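Local coordinates for PaaA (PDB 5FF5), which probably acts as an adenylating enzyme of the ThiF/E1-like family in the post-translational maturation of the peptide that becomes the bicyclic antibiotic pantocin A, at residues A[156-161]-A[201-206]. Sequence-based numbering, arbitrary orientation.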
loop_
_atom_site.group_PDB
_atom_site.type_symbol
_atom_site.label_atom_id
_atom_site.label_comp_id
_atom_site.label_asym_id
_atom_site.label_seq_id
_atom_site.Cartn_x
_atom_site.Cartn_y
_atom_site.Cartn_z
ATOM N N ILE A 156 -3.443 -10.705 -11.703
ATOM C CA ILE A 156 -2.620 -10.676 -12.923
ATOM C C ILE A 156 -2.529 -12.076 -13.505
ATOM O O ILE A 156 -2.483 -13.061 -12.777
ATOM C CB ILE A 156 -1.181 -10.164 -12.666
ATOM C CG1 ILE A 156 -0.636 -9.437 -13.886
ATOM C CG2 ILE A 156 -0.255 -11.293 -12.246
ATOM C CD1 ILE A 156 -1.217 -8.060 -14.058
ATOM N N GLY A 157 -2.552 -12.179 -14.819
ATOM C CA GLY A 157 -2.548 -13.496 -15.427
ATOM C C GLY A 157 -1.279 -14.306 -15.196
ATOM O O GLY A 157 -1.332 -15.420 -14.683
ATOM N N THR A 158 -0.138 -13.746 -15.593
ATOM C CA THR A 158 1.144 -14.434 -15.504
ATOM C C THR A 158 2.238 -13.481 -15.034
ATOM O O THR A 158 2.279 -12.317 -15.427
ATOM C CB THR A 158 1.559 -15.035 -16.846
ATOM O OG1 THR A 158 0.489 -15.825 -17.372
ATOM C CG2 THR A 158 2.807 -15.886 -16.683
ATOM N N LEU A 159 3.140 -13.988 -14.211
ATOM C CA LEU A 159 4.273 -13.208 -13.756
ATOM C C LEU A 159 5.565 -13.818 -14.243
ATOM O O LEU A 159 5.789 -15.000 -14.034
ATOM C CB LEU A 159 4.279 -13.109 -12.226
ATOM C CG LEU A 159 3.377 -12.059 -11.562
ATOM C CD1 LEU A 159 3.526 -12.133 -10.066
ATOM C CD2 LEU A 159 3.717 -10.659 -12.034
ATOM N N ARG A 160 6.390 -13.022 -14.925
ATOM C CA ARG A 160 7.742 -13.441 -15.295
ATOM C C ARG A 160 8.733 -12.781 -14.376
ATOM O O ARG A 160 8.908 -11.570 -14.447
ATOM C CB ARG A 160 8.103 -13.052 -16.726
ATOM C CG ARG A 160 7.164 -13.547 -17.781
ATOM C CD ARG A 160 7.639 -13.129 -19.165
ATOM N NE ARG A 160 8.748 -13.943 -19.653
ATOM C CZ ARG A 160 8.599 -15.122 -20.247
ATOM N NH1 ARG A 160 7.382 -15.629 -20.412
ATOM N NH2 ARG A 160 9.664 -15.793 -20.675
ATOM N N LEU A 161 9.390 -13.561 -13.522
ATOM C CA LEU A 161 10.343 -12.994 -12.575
ATOM C C LEU A 161 11.749 -13.283 -13.059
ATOM O O LEU A 161 12.061 -14.418 -13.395
ATOM C CB LEU A 161 10.146 -13.557 -11.174
ATOM C CG LEU A 161 8.733 -13.564 -10.622
ATOM C CD1 LEU A 161 8.783 -14.246 -9.290
ATOM C CD2 LEU A 161 8.213 -12.148 -10.495
ATOM N N ASN A 201 -3.940 -18.934 -8.815
ATOM C CA ASN A 201 -4.378 -18.772 -10.198
ATOM C C ASN A 201 -3.376 -18.054 -11.082
ATOM O O ASN A 201 -3.543 -17.987 -12.299
ATOM C CB ASN A 201 -5.698 -18.018 -10.234
ATOM C CG ASN A 201 -6.717 -18.622 -9.331
ATOM O OD1 ASN A 201 -7.530 -17.924 -8.738
ATOM N ND2 ASN A 201 -6.660 -19.934 -9.181
ATOM N N VAL A 202 -2.348 -17.499 -10.457
ATOM C CA VAL A 202 -1.281 -16.832 -11.179
ATOM C C VAL A 202 -0.203 -17.818 -11.647
ATOM O O VAL A 202 0.284 -18.623 -10.854
ATOM C CB VAL A 202 -0.638 -15.771 -10.302
ATOM C CG1 VAL A 202 0.492 -15.072 -11.059
ATOM C CG2 VAL A 202 -1.679 -14.786 -9.884
ATOM N N HIS A 203 0.158 -17.775 -12.929
ATOM C CA HIS A 203 1.252 -18.607 -13.441
ATOM C C HIS A 203 2.560 -17.874 -13.257
ATOM O O HIS A 203 2.698 -16.737 -13.687
ATOM C CB HIS A 203 1.074 -18.937 -14.929
ATOM C CG HIS A 203 -0.253 -19.538 -15.261
ATOM N ND1 HIS A 203 -1.203 -18.877 -16.010
ATOM C CD2 HIS A 203 -0.800 -20.731 -14.926
ATOM C CE1 HIS A 203 -2.278 -19.638 -16.128
ATOM N NE2 HIS A 203 -2.060 -20.768 -15.478
ATOM N N VAL A 204 3.549 -18.532 -12.674
ATOM C CA VAL A 204 4.832 -17.868 -12.489
ATOM C C VAL A 204 5.978 -18.550 -13.271
ATOM O O VAL A 204 6.306 -19.724 -13.082
ATOM C CB VAL A 204 5.183 -17.783 -11.004
ATOM C CG1 VAL A 204 6.493 -17.046 -10.825
ATOM C CG2 VAL A 204 4.086 -17.083 -10.270
ATOM N N GLU A 205 6.587 -17.765 -14.149
ATOM C CA GLU A 205 7.724 -18.198 -14.947
ATOM C C GLU A 205 8.956 -17.535 -14.369
ATOM O O GLU A 205 9.022 -16.300 -14.265
ATOM C CB GLU A 205 7.525 -17.818 -16.414
ATOM C CG GLU A 205 6.328 -18.499 -17.048
ATOM C CD GLU A 205 5.915 -17.882 -18.375
ATOM O OE1 GLU A 205 6.620 -16.971 -18.849
ATOM O OE2 GLU A 205 4.874 -18.291 -18.943
ATOM N N THR A 206 9.935 -18.354 -14.001
ATOM C CA THR A 206 11.078 -17.861 -13.248
ATOM C C THR A 206 12.380 -18.038 -14.019
ATOM O O THR A 206 12.594 -19.036 -14.681
ATOM C CB THR A 206 11.197 -18.559 -11.888
ATOM O OG1 THR A 206 11.267 -19.986 -12.064
ATOM C CG2 THR A 206 10.010 -18.162 -11.000
#
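Two parallel strands of the Rossmann-like sheet in the ThiF-family region, 158-162 and the outermost strand 203-207, are joined here along most of their length, their axes 4.7 Å apart at closest approach and inclined by 17°. Four backbone bonds form the ladder. The first, from H203 N to G157 O, is the longest at 3.3 Å and meets the carbonyl off its axis, with a C=O...N angle of 148°. The next three run nearly along the carbonyl axes: L159 N to H203 O (2.8 Å), E205 N to L159 O and L161 N to E205 O, so L159 is gripped through both its N-H and its C=O. On the face bearing T158, R160, H203 and E205, the arginine chain bends at chi3 and brings NH1 to OE1 of the extended E205 side chain. This salt bridge crosses the strands with guanidinium and carboxylate planes 85° apart; its modelled separation is too short to be trusted. R160 NE is held separately by the carbonyl of L221, which helps fix the guanidinium. Nearby, T158 OG1 lies at the edge of the H203 ring, 3.7 Å from ND1. On the face of L159, L161, V204 and T206 the contact between the strands is largely apolar: L161 CD1 rests on V204 CG1 at 3.9 Å. Just before the strands, V202 CG1 touches I156 CG2 at 4.0 Å. Helix 187-198 packs over this side, A191 against L161 and I195 against both L159 and V204. With that helix linking the two strands, the contact forms a beta-alpha-beta crossover, the building unit of the Rossmann-type fold.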